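Local coordinates for salmonella typhimurium DB7155 bacteriophage DET7 tailspike (PDB 2V5I), which binds the O-antigen of Salmonella as the receptor-binding tailspike of phage Det7 and probably hydrolyses that polysaccharide, as its P22 relative does, at residues A[95-100]-A[122-127]; A[126-131]-A[224-229]; A[465-470]-A[490-495]; A[451-456]-A[471-476]. All blocks are in the same frame, centred on the assembly; numbering follows the deposited sequence. Where two conformers were deposited one is given.

Contact 1: residues A[95-100]-A[122-127]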
loop_
_atom_site.group_PDB
_atom_site.type_symbol
_atom_site.label_atom_id
_atom_site.label_comp_id
_atom_site.label_asym_id
_atom_site.label_seq_id
_atom_site.Cartn_x
_atom_site.Cartn_y
_atom_site.Cartn_z
ATOM N N THR A 95 6.683 34.396 24.880
ATOM C CA THR A 95 5.544 34.330 25.771
ATOM C C THR A 95 5.094 32.875 25.933
ATOM O O THR A 95 5.110 32.083 24.963
ATOM C CB THR A 95 4.393 35.187 25.230
ATOM O OG1 THR A 95 4.785 36.581 25.146
ATOM C CG2 THR A 95 3.194 35.072 26.151
ATOM N N THR A 96 4.611 32.531 27.119
ATOM C CA THR A 96 4.023 31.209 27.356
ATOM C C THR A 96 2.494 31.452 27.281
ATOM O O THR A 96 1.931 32.113 28.160
ATOM C CB THR A 96 4.411 30.652 28.731
ATOM O OG1 THR A 96 5.827 30.389 28.776
ATOM C CG2 THR A 96 3.697 29.383 29.048
ATOM N N PRO A 97 1.851 31.011 26.206
ATOM C CA PRO A 97 0.453 31.360 25.979
ATOM C C PRO A 97 -0.528 30.525 26.823
ATOM O O PRO A 97 -0.175 29.460 27.339
ATOM C CB PRO A 97 0.277 31.009 24.484
ATOM C CG PRO A 97 1.240 29.975 24.265
ATOM C CD PRO A 97 2.384 30.160 25.136
ATOM N N TRP A 98 -1.786 30.981 26.954
ATOM C CA TRP A 98 -2.869 30.183 27.485
ATOM C C TRP A 98 -3.311 29.213 26.373
ATOM O O TRP A 98 -3.592 29.624 25.246
ATOM C CB TRP A 98 -4.058 31.025 27.861
ATOM C CG TRP A 98 -3.777 31.922 29.039
ATOM C CD1 TRP A 98 -3.392 33.202 28.990
ATOM C CD2 TRP A 98 -3.855 31.556 30.409
ATOM N NE1 TRP A 98 -3.219 33.705 30.297
ATOM C CE2 TRP A 98 -3.484 32.701 31.172
ATOM C CE3 TRP A 98 -4.178 30.393 31.076
ATOM C CZ2 TRP A 98 -3.444 32.692 32.554
ATOM C CZ3 TRP A 98 -4.121 30.390 32.496
ATOM C CH2 TRP A 98 -3.760 31.527 33.195
ATOM N N VAL A 99 -3.414 27.945 26.724
ATOM C CA VAL A 99 -3.833 26.929 25.753
ATOM C C VAL A 99 -4.955 26.055 26.301
ATOM O O VAL A 99 -5.100 25.903 27.508
ATOM C CB VAL A 99 -2.640 26.026 25.346
ATOM C CG1 VAL A 99 -1.602 26.834 24.692
ATOM C CG2 VAL A 99 -2.114 25.199 26.479
ATOM N N ILE A 100 -5.754 25.482 25.385
ATOM C CA ILE A 100 -6.661 24.400 25.717
ATOM C C ILE A 100 -6.060 23.041 25.326
ATOM O O ILE A 100 -5.060 22.973 24.588
ATOM C CB ILE A 100 -8.071 24.574 25.093
ATOM C CG1 ILE A 100 -7.974 24.638 23.576
ATOM C CG2 ILE A 100 -8.775 25.772 25.691
ATOM C CD1 ILE A 100 -9.281 24.423 22.839
ATOM N N GLN A 122 -1.361 27.718 31.112
ATOM C CA GLN A 122 -0.253 28.342 30.375
ATOM C C GLN A 122 0.801 27.271 30.060
ATOM O O GLN A 122 1.255 26.533 30.950
ATOM C CB GLN A 122 0.356 29.534 31.161
ATOM C CG GLN A 122 -0.561 30.730 31.226
ATOM C CD GLN A 122 -0.007 31.907 32.040
ATOM O OE1 GLN A 122 0.619 31.716 33.097
ATOM N NE2 GLN A 122 -0.159 33.114 31.497
ATOM N N SER A 123 1.098 27.080 28.761
ATOM C CA SER A 123 2.072 26.105 28.364
ATOM C C SER A 123 2.650 26.477 27.002
ATOM O O SER A 123 1.928 26.954 26.130
ATOM C CB SER A 123 1.458 24.702 28.221
ATOM O OG SER A 123 2.444 23.737 27.834
ATOM N N LYS A 124 3.945 26.207 26.846
ATOM C CA LYS A 124 4.623 26.374 25.588
ATOM C C LYS A 124 4.828 25.022 24.896
ATOM O O LYS A 124 5.285 24.970 23.743
ATOM C CB LYS A 124 6.018 26.996 25.831
ATOM C CG LYS A 124 6.303 28.186 25.033
ATOM C CD LYS A 124 7.787 28.657 25.253
ATOM C CE LYS A 124 7.936 29.793 26.196
ATOM N NZ LYS A 124 9.367 30.329 26.118
ATOM N N ILE A 125 4.507 23.944 25.586
ATOM C CA ILE A 125 4.921 22.596 25.104
ATOM C C ILE A 125 3.812 21.672 24.627
ATOM O O ILE A 125 4.100 20.697 23.919
ATOM C CB ILE A 125 5.786 21.839 26.137
ATOM C CG1 ILE A 125 4.965 21.467 27.345
ATOM C CG2 ILE A 125 6.989 22.676 26.513
ATOM C CD1 ILE A 125 5.544 20.346 28.153
ATOM N N GLU A 126 2.554 21.968 24.944
ATOM C CA GLU A 126 1.458 21.134 24.476
ATOM C C GLU A 126 0.156 21.919 24.532
ATOM O O GLU A 126 0.080 22.996 25.142
ATOM C CB GLU A 126 1.320 19.890 25.318
ATOM C CG GLU A 126 1.004 20.140 26.761
ATOM C CD GLU A 126 1.093 18.863 27.641
ATOM O OE1 GLU A 126 1.412 17.762 27.162
ATOM O OE2 GLU A 126 0.801 18.972 28.845
ATOM N N GLY A 127 -0.858 21.387 23.894
ATOM C CA GLY A 127 -2.120 22.103 23.714
ATOM C C GLY A 127 -2.014 23.191 22.681
ATOM O O GLY A 127 -0.986 23.344 22.018
HETATM O O HOH W 1 0.331 34.252 28.615
#
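Q122 sets CG over the six-membered ring of W98, its side chain crossing that of W98 obliquely. Q122 CG sits 3.4 Å from the centroid of that W98 ring, 8° off the ring normal, a CH-pi contact over the face. Both side chains turn CG anti to the carbonyl carbon, on the same face of a short antiparallel pairing. The Q122 amide plane is tilted 30° from the ring. Q122 NE2 stands 3.3 Å from W98 NE1, but both are donors and do not bond. Water 1 takes a weak bond from Q122 NE2 and donates to T96 O.

One backbone bond joins the two segments, from S123 N to P97 O at 3.1 Å, with V99 to K121 alongside. Q122 CA also approaches P97 O, with its hydrogen directed at that oxygen. V99 CG2 reaches E126 O at 3.4 Å and S123 CB at 4.0 Å. S123 OG, anti to its own N, accepts from I125 N and closes an ST turn. K124 NZ turns to E92 and S93. E126 O is thus buried against a methyl group and has no polar partner in the model. The Q122 side chain is held here by ring and water, not by a direct bond.

Contact 2: residues A[126-131]-A[224-229]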
loop_
_atom_site.group_PDB
_atom_site.type_symbol
_atom_site.label_atom_id
_atom_site.label_comp_id
_atom_site.label_asym_id
_atom_site.label_seq_id
_atom_site.Cartn_x
_atom_site.Cartn_y
_atom_site.Cartn_z
ATOM N N GLU A 126 2.554 21.968 24.944
ATOM C CA GLU A 126 1.458 21.134 24.476
ATOM C C GLU A 126 0.156 21.919 24.532
ATOM O O GLU A 126 0.080 22.996 25.142
ATOM C CB GLU A 126 1.320 19.890 25.318
ATOM C CG GLU A 126 1.004 20.140 26.761
ATOM C CD GLU A 126 1.093 18.863 27.641
ATOM O OE1 GLU A 126 1.412 17.762 27.162
ATOM O OE2 GLU A 126 0.801 18.972 28.845
ATOM N N GLY A 127 -0.858 21.387 23.894
ATOM C CA GLY A 127 -2.120 22.103 23.714
ATOM C C GLY A 127 -2.014 23.191 22.681
ATOM O O GLY A 127 -0.986 23.344 22.018
ATOM N N TYR A 128 -3.114 23.904 22.467
ATOM C CA TYR A 128 -3.067 25.020 21.518
ATOM C C TYR A 128 -3.940 26.200 21.954
ATOM O O TYR A 128 -4.907 26.059 22.723
ATOM C CB TYR A 128 -3.466 24.549 20.098
ATOM C CG TYR A 128 -4.907 24.080 19.958
ATOM C CD1 TYR A 128 -5.283 22.748 20.328
ATOM C CD2 TYR A 128 -5.919 24.925 19.543
ATOM C CE1 TYR A 128 -6.576 22.311 20.179
ATOM C CE2 TYR A 128 -7.220 24.491 19.444
ATOM C CZ TYR A 128 -7.574 23.181 19.774
ATOM O OH TYR A 128 -8.876 22.720 19.654
ATOM N N GLN A 129 -3.562 27.361 21.446
ATOM C CA GLN A 129 -4.313 28.602 21.676
ATOM C C GLN A 129 -5.647 28.576 20.939
ATOM O O GLN A 129 -5.677 28.363 19.726
ATOM C CB GLN A 129 -3.524 29.800 21.203
ATOM C CG GLN A 129 -2.202 30.035 21.939
ATOM C CD GLN A 129 -1.269 30.912 21.146
ATOM O OE1 GLN A 129 -1.466 32.110 21.051
ATOM N NE2 GLN A 129 -0.209 30.302 20.575
ATOM N N PRO A 130 -6.758 28.695 21.650
ATOM C CA PRO A 130 -8.060 28.556 21.016
ATOM C C PRO A 130 -8.434 29.775 20.185
ATOM O O PRO A 130 -7.919 30.857 20.386
ATOM C CB PRO A 130 -9.009 28.368 22.207
ATOM C CG PRO A 130 -8.385 29.097 23.288
ATOM C CD PRO A 130 -6.889 28.953 23.101
ATOM N N GLY A 131 -9.305 29.573 19.190
ATOM C CA GLY A 131 -9.752 30.669 18.328
ATOM C C GLY A 131 -11.096 30.368 17.682
ATOM O O GLY A 131 -11.839 29.515 18.140
ATOM N N TYR A 224 0.606 19.533 17.510
ATOM C CA TYR A 224 -0.237 20.621 18.022
ATOM C C TYR A 224 -0.345 21.765 16.976
ATOM O O TYR A 224 -0.544 21.467 15.783
ATOM C CB TYR A 224 0.269 21.082 19.430
ATOM C CG TYR A 224 0.101 20.000 20.473
ATOM C CD1 TYR A 224 -1.129 19.608 20.875
ATOM C CD2 TYR A 224 1.219 19.368 21.066
ATOM C CE1 TYR A 224 -1.304 18.594 21.851
ATOM C CE2 TYR A 224 1.057 18.382 22.018
ATOM C CZ TYR A 224 -0.172 17.982 22.379
ATOM O OH TYR A 224 -0.343 16.965 23.314
ATOM N N GLY A 225 -0.282 23.021 17.398
ATOM C CA GLY A 225 -0.586 24.158 16.529
ATOM C C GLY A 225 -2.092 24.441 16.594
ATOM O O GLY A 225 -2.931 23.550 16.740
ATOM N N SER A 226 -2.449 25.707 16.482
ATOM C CA SER A 226 -3.862 26.075 16.502
ATOM C C SER A 226 -4.486 25.927 15.102
ATOM O O SER A 226 -5.743 25.956 14.976
ATOM C CB SER A 226 -4.010 27.533 16.866
ATOM O OG SER A 226 -3.507 27.833 18.149
ATOM N N GLY A 227 -3.638 25.919 14.089
ATOM C CA GLY A 227 -4.040 25.757 12.684
ATOM C C GLY A 227 -3.604 24.413 12.141
ATOM O O GLY A 227 -3.675 23.370 12.853
ATOM N N SER A 228 -3.315 24.376 10.858
ATOM C CA SER A 228 -2.993 23.129 10.182
ATOM C C SER A 228 -1.503 22.841 10.211
ATOM O O SER A 228 -0.691 23.768 10.324
ATOM C CB SER A 228 -3.588 23.118 8.777
ATOM O OG SER A 228 -5.003 23.148 8.847
ATOM N N GLY A 229 -1.157 21.560 10.172
ATOM C CA GLY A 229 0.228 21.165 10.249
ATOM C C GLY A 229 1.049 21.714 9.107
ATOM O O GLY A 229 2.100 22.316 9.261
HETATM O O HOH W 2 1.723 16.228 24.786
HETATM O O HOH W 3 -0.103 24.716 19.840
HETATM O O HOH W 4 -1.217 27.392 19.735
#
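Y224 lays its ring under the backbone of E126 and G127. Its CB is 3.7 Å from G127 O. CG comes next and faces both N and O of G127. CD1 and CE1 each approach G127 N at 3.5 Å. Along the other edge of the same face, CD2 meets E126 CA and CE2 meets E126 CB, the latter at 3.6 Å. G127 N stands over the ring centre, while E126 CA lies toward the rim in a CH-pi contact. At the tip, Y224 OH bonds to R252 and to water 2, which lies in the ring plane and donates to E126 OE1. The other carboxylate oxygen, E126 OE2, pairs with K121.

Further along, S226 OG donates to Q129 O at 2.7 Å, in the carbonyl plane on a lone pair. OG is anti to the carbonyl carbon of S226 (chi1 -62°). Water 4 donates to the same OG and accepts from Q129 N. Water 3 links G127 O to G225 N. Y128 packs its CB against G225 O at 3.5 Å, and its OH reaches D134. Positive phi favours glycine at G127, and the backbone angles at G225 call for it. Here an excursion from the parallel beta-helix packs on the turn between strands 220-224 and 230-233, consistent with the fold of P22-like tailspikes.

Contact 3: residues A[465-470]-A[490-495]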
loop_
_atom_site.group_PDB
_atom_site.type_symbol
_atom_site.label_atom_id
_atom_site.label_comp_id
_atom_site.label_asym_id
_atom_site.label_seq_id
_atom_site.Cartn_x
_atom_site.Cartn_y
_atom_site.Cartn_z
ATOM N N ALA A 465 -35.141 -2.124 2.612
ATOM C CA ALA A 465 -33.711 -2.022 2.980
ATOM C C ALA A 465 -33.272 -3.065 3.969
ATOM O O ALA A 465 -32.078 -3.368 4.005
ATOM C CB ALA A 465 -33.361 -0.638 3.485
ATOM N N THR A 466 -34.206 -3.580 4.760
ATOM C CA THR A 466 -33.907 -4.411 5.909
ATOM C C THR A 466 -34.244 -5.895 5.781
ATOM O O THR A 466 -33.749 -6.654 6.587
ATOM C CB THR A 466 -34.627 -3.891 7.141
ATOM O OG1 THR A 466 -36.028 -3.811 6.854
ATOM C CG2 THR A 466 -34.135 -2.510 7.472
ATOM N N LEU A 467 -35.010 -6.320 4.758
ATOM C CA LEU A 467 -35.453 -7.704 4.654
ATOM C C LEU A 467 -34.915 -8.322 3.369
ATOM O O LEU A 467 -35.017 -7.692 2.331
ATOM C CB LEU A 467 -36.978 -7.757 4.598
ATOM C CG LEU A 467 -37.695 -7.213 5.840
ATOM C CD1 LEU A 467 -39.185 -7.143 5.513
ATOM C CD2 LEU A 467 -37.449 -7.975 7.100
ATOM N N ASP A 468 -34.312 -9.495 3.473
ATOM C CA ASP A 468 -33.913 -10.228 2.277
ATOM C C ASP A 468 -35.181 -10.577 1.473
ATOM O O ASP A 468 -36.216 -10.990 2.030
ATOM C CB ASP A 468 -33.138 -11.458 2.646
ATOM C CG ASP A 468 -31.723 -11.134 3.188
ATOM O OD1 ASP A 468 -31.188 -10.049 2.832
ATOM O OD2 ASP A 468 -31.172 -11.995 3.911
ATOM N N SER A 469 -35.093 -10.469 0.159
ATOM C CA SER A 469 -36.204 -10.771 -0.713
ATOM C C SER A 469 -36.315 -12.252 -1.076
ATOM O O SER A 469 -37.364 -12.727 -1.510
ATOM C CB SER A 469 -36.098 -9.900 -1.956
ATOM O OG SER A 469 -34.837 -10.041 -2.625
ATOM N N GLY A 470 -35.195 -12.951 -0.965
ATOM C CA GLY A 470 -35.195 -14.371 -1.249
ATOM C C GLY A 470 -33.793 -14.903 -0.993
ATOM O O GLY A 470 -32.912 -14.189 -0.561
ATOM N N THR A 490 -35.997 -19.743 -1.911
ATOM C CA THR A 490 -37.053 -19.063 -1.131
ATOM C C THR A 490 -37.372 -17.668 -1.629
ATOM O O THR A 490 -36.602 -17.032 -2.357
ATOM C CB THR A 490 -36.666 -18.934 0.374
ATOM O OG1 THR A 490 -35.732 -17.871 0.552
ATOM C CG2 THR A 490 -36.081 -20.220 0.949
ATOM N N ALA A 491 -38.546 -17.195 -1.182
ATOM C CA ALA A 491 -39.044 -15.857 -1.541
ATOM C C ALA A 491 -39.756 -15.264 -0.309
ATOM O O ALA A 491 -40.503 -15.955 0.411
ATOM C CB ALA A 491 -40.045 -15.916 -2.710
ATOM N N LEU A 492 -39.619 -13.947 -0.167
ATOM C CA LEU A 492 -40.312 -13.134 0.836
ATOM C C LEU A 492 -41.823 -12.988 0.579
ATOM O O LEU A 492 -42.267 -12.741 -0.537
ATOM C CB LEU A 492 -39.705 -11.709 0.783
ATOM C CG LEU A 492 -40.187 -10.616 1.756
ATOM C CD1 LEU A 492 -39.734 -10.879 3.165
ATOM C CD2 LEU A 492 -39.748 -9.231 1.257
ATOM N N SER A 493 -42.601 -13.154 1.630
ATOM C CA SER A 493 -44.059 -12.871 1.557
ATOM C C SER A 493 -44.509 -12.370 2.936
ATOM O O SER A 493 -44.027 -12.872 3.967
ATOM C CB SER A 493 -44.873 -14.113 1.152
ATOM O OG SER A 493 -46.263 -13.765 0.992
ATOM N N GLY A 494 -45.489 -11.477 2.919
ATOM C CA GLY A 494 -45.982 -10.861 4.172
ATOM C C GLY A 494 -44.882 -10.304 5.058
ATOM O O GLY A 494 -44.973 -10.397 6.315
ATOM N N SER A 495 -43.847 -9.753 4.437
ATOM C CA SER A 495 -42.662 -9.254 5.157
ATOM C C SER A 495 -41.939 -10.272 6.031
ATOM O O SER A 495 -41.183 -9.895 6.957
ATOM C CB SER A 495 -43.026 -8.022 5.973
ATOM O OG SER A 495 -43.482 -6.953 5.120
#
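L467 lays its CD1 beside S495, 3.7 Å from S495 O and 4.0 Å from S495 CB. L467 CB also approaches L492 CD1, at 4.4 Å, a loose apolar contact. L492 lies against the carbonyls of D468 and S469. Its CB lies 3.4 Å from S469 O, and its CD1 lies 3.7 Å from D468 O. CG of L492 is anti to its backbone N (chi1 -178°), which places CG 4.0 Å from D468 O.

The one hydrogen bond between the segments runs from L492 N to S469 O at 2.9 Å. The donor stands well above the carbonyl plane, 48° out of it. A491 CA makes a longer contact with the same oxygen. G470 and A491 form an antiparallel non-hydrogen-bonded pair with their CA atoms 4.1 Å apart. G470 CA comes close to T490 O.

The polar tips turn to other partners. D468 OD1 forms salt bridges with R459 and with R445 of the second subunit, and S469 OG bonds to S474 of that subunit. T490 OG1 bonds to N498. S469 and G470 both face L458, which makes a classic beta bulge at the start of strand 470-476. This bulge sits in an antiparallel sheet of the C-terminal intertwined domain, where subunits of the trimer meet.

Contact 4: residues A[451-456]-A[471-476]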
loop_
_atom_site.group_PDB
_atom_site.type_symbol
_atom_site.label_atom_id
_atom_site.label_comp_id
_atom_site.label_asym_id
_atom_site.label_seq_id
_atom_site.Cartn_x
_atom_site.Cartn_y
_atom_site.Cartn_z
ATOM N N SER A 451 -22.199 -23.325 11.717
ATOM C CA SER A 451 -23.601 -23.136 11.298
ATOM C C SER A 451 -24.161 -24.433 10.699
ATOM O O SER A 451 -23.413 -25.240 10.138
ATOM C CB SER A 451 -23.624 -22.045 10.214
ATOM O OG SER A 451 -22.919 -22.486 9.070
ATOM N N ASP A 452 -25.480 -24.600 10.798
ATOM C CA ASP A 452 -26.165 -25.703 10.123
ATOM C C ASP A 452 -26.492 -25.361 8.668
ATOM O O ASP A 452 -26.990 -26.229 7.939
ATOM C CB ASP A 452 -27.468 -26.061 10.855
ATOM C CG ASP A 452 -27.240 -26.750 12.210
ATOM O OD1 ASP A 452 -26.132 -27.249 12.501
ATOM O OD2 ASP A 452 -28.223 -26.800 12.991
ATOM N N THR A 453 -26.200 -24.123 8.209
ATOM C CA THR A 453 -26.614 -23.673 6.889
ATOM C C THR A 453 -25.533 -22.852 6.176
ATOM O O THR A 453 -24.609 -22.344 6.802
ATOM C CB THR A 453 -27.861 -22.779 6.971
ATOM O OG1 THR A 453 -27.541 -21.587 7.713
ATOM C CG2 THR A 453 -29.030 -23.509 7.655
ATOM N N ALA A 454 -25.627 -22.784 4.850
ATOM C CA ALA A 454 -24.780 -21.920 4.039
ATOM C C ALA A 454 -25.757 -21.229 3.081
ATOM O O ALA A 454 -26.660 -21.876 2.552
ATOM C CB ALA A 454 -23.779 -22.719 3.254
ATOM N N GLU A 455 -25.562 -19.928 2.796
ATOM C CA GLU A 455 -26.550 -19.252 1.934
ATOM C C GLU A 455 -25.966 -18.166 1.045
ATOM O O GLU A 455 -24.963 -17.557 1.379
ATOM C CB GLU A 455 -27.666 -18.600 2.762
ATOM C CG GLU A 455 -27.362 -17.193 3.253
ATOM C CD GLU A 455 -28.481 -16.580 4.114
ATOM O OE1 GLU A 455 -29.601 -17.152 4.148
ATOM O OE2 GLU A 455 -28.237 -15.521 4.753
ATOM N N LEU A 456 -26.686 -17.928 -0.050
ATOM C CA LEU A 456 -26.563 -16.729 -0.867
ATOM C C LEU A 456 -27.938 -16.080 -0.833
ATOM O O LEU A 456 -28.895 -16.575 -1.462
ATOM C CB LEU A 456 -26.198 -17.029 -2.300
ATOM C CG LEU A 456 -26.062 -15.739 -3.138
ATOM C CD1 LEU A 456 -24.743 -15.047 -2.841
ATOM C CD2 LEU A 456 -26.217 -16.040 -4.540
ATOM N N ALA A 471 -33.645 -16.212 -1.177
ATOM C CA ALA A 471 -32.356 -16.877 -0.928
ATOM C C ALA A 471 -32.228 -18.221 -1.626
ATOM O O ALA A 471 -33.222 -18.886 -1.962
ATOM C CB ALA A 471 -32.131 -17.083 0.592
ATOM N N LEU A 472 -30.960 -18.593 -1.839
ATOM C CA LEU A 472 -30.544 -19.948 -2.149
ATOM C C LEU A 472 -29.825 -20.413 -0.881
ATOM O O LEU A 472 -28.871 -19.767 -0.456
ATOM C CB LEU A 472 -29.553 -19.911 -3.310
ATOM C CG LEU A 472 -28.756 -21.181 -3.562
ATOM C CD1 LEU A 472 -29.682 -22.216 -4.046
ATOM C CD2 LEU A 472 -27.577 -20.909 -4.585
ATOM N N ARG A 473 -30.327 -21.475 -0.238
ATOM C CA ARG A 473 -29.798 -21.896 1.055
ATOM C C ARG A 473 -29.600 -23.403 1.061
ATOM O O ARG A 473 -30.378 -24.158 0.470
ATOM C CB ARG A 473 -30.819 -21.527 2.148
ATOM C CG ARG A 473 -31.380 -20.133 2.136
ATOM C CD ARG A 473 -32.141 -19.809 3.473
ATOM N NE ARG A 473 -31.172 -19.640 4.571
ATOM C CZ ARG A 473 -31.457 -19.691 5.874
ATOM N NH1 ARG A 473 -32.693 -19.917 6.309
ATOM N NH2 ARG A 473 -30.477 -19.529 6.766
ATOM N N SER A 474 -28.508 -23.841 1.679
ATOM C CA SER A 474 -28.239 -25.260 1.934
ATOM C C SER A 474 -28.295 -25.504 3.463
ATOM O O SER A 474 -27.807 -24.694 4.248
ATOM C CB SER A 474 -26.852 -25.595 1.395
ATOM O OG SER A 474 -26.565 -26.957 1.622
ATOM N N HIS A 475 -28.860 -26.647 3.863
ATOM C CA HIS A 475 -29.102 -26.978 5.274
ATOM C C HIS A 475 -28.595 -28.403 5.468
ATOM O O HIS A 475 -28.874 -29.273 4.639
ATOM C CB HIS A 475 -30.590 -27.045 5.537
ATOM C CG HIS A 475 -31.335 -25.764 5.386
ATOM N ND1 HIS A 475 -31.758 -25.034 6.479
ATOM C CD2 HIS A 475 -31.849 -25.145 4.298
ATOM C CE1 HIS A 475 -32.440 -23.976 6.050
ATOM N NE2 HIS A 475 -32.499 -24.018 4.728
ATOM N N LEU A 476 -27.889 -28.674 6.552
ATOM C CA LEU A 476 -27.533 -30.065 6.794
ATOM C C LEU A 476 -28.733 -30.931 7.168
ATOM O O LEU A 476 -29.692 -30.441 7.795
ATOM C CB LEU A 476 -26.388 -30.169 7.795
ATOM C CG LEU A 476 -26.569 -29.787 9.232
ATOM C CD1 LEU A 476 -27.400 -30.817 10.040
ATOM C CD2 LEU A 476 -25.173 -29.611 9.885
#
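Strands 453-456 and 471-476 run antiparallel at 170°, with axes 4.7 Å apart, and five backbone hydrogen bonds join the two segments. A454 and S474 exchange two of them, and L456 and L472 two more. The fifth, from L476 N to D452 O, extends the ladder beyond the start of strand 453-456.

T453, E455, R473 and H475 share one face. E455 and R473 lie side by side and point the same way. In the conformer given, E455 OE1 forms a salt bridge with R473 NE at 3.0 Å. The carboxylate and guanidinium planes are 54° apart. The bend of R473 at chi3 (72°) brings NE to E455 OE1. H475 CE1 lies over one face of the R473 guanidinium, toward its rim. T453 CG2 approaches H475 ND1 at 3.3 Å. H475 NE2 bonds to E488, and its ring stacks on W486.

A454, L456, L472 and S474 occupy the other face. L456 packs on L456 of the third subunit, and L472 on L472 of the second. At the end of the pair D452 OD1 lies 3.7 Å from L476 CD2 and makes its salt bridge to K462 of the third subunit. The two faces thus differ: one carries an ion pair within the chain, at least in one conformer of E455, while the other packs leucines between subunits.

From the N terminus, contact 1 comes first and closes a short loop between 95-100 and 122-127. Contact 2 begins where contact 1 ends. The two share E126 and G127, and I100 N lies 2.9 Å from Y128 O, a probable hydrogen bond. Contact 2 then closes a longer loop to 224-229, tying this excursion to the beta-helix. Contacts 3 and 4 lie on the opposite side of the chain's centre. Contact 4 opens first, at 451-456, and closes the hairpin of strands 453-460 and 470-476. Contact 3 opens inside that loop, at 465-470, and closes at 490-495, so the two cross. Both reach one antiparallel sheet and touch the second subunit.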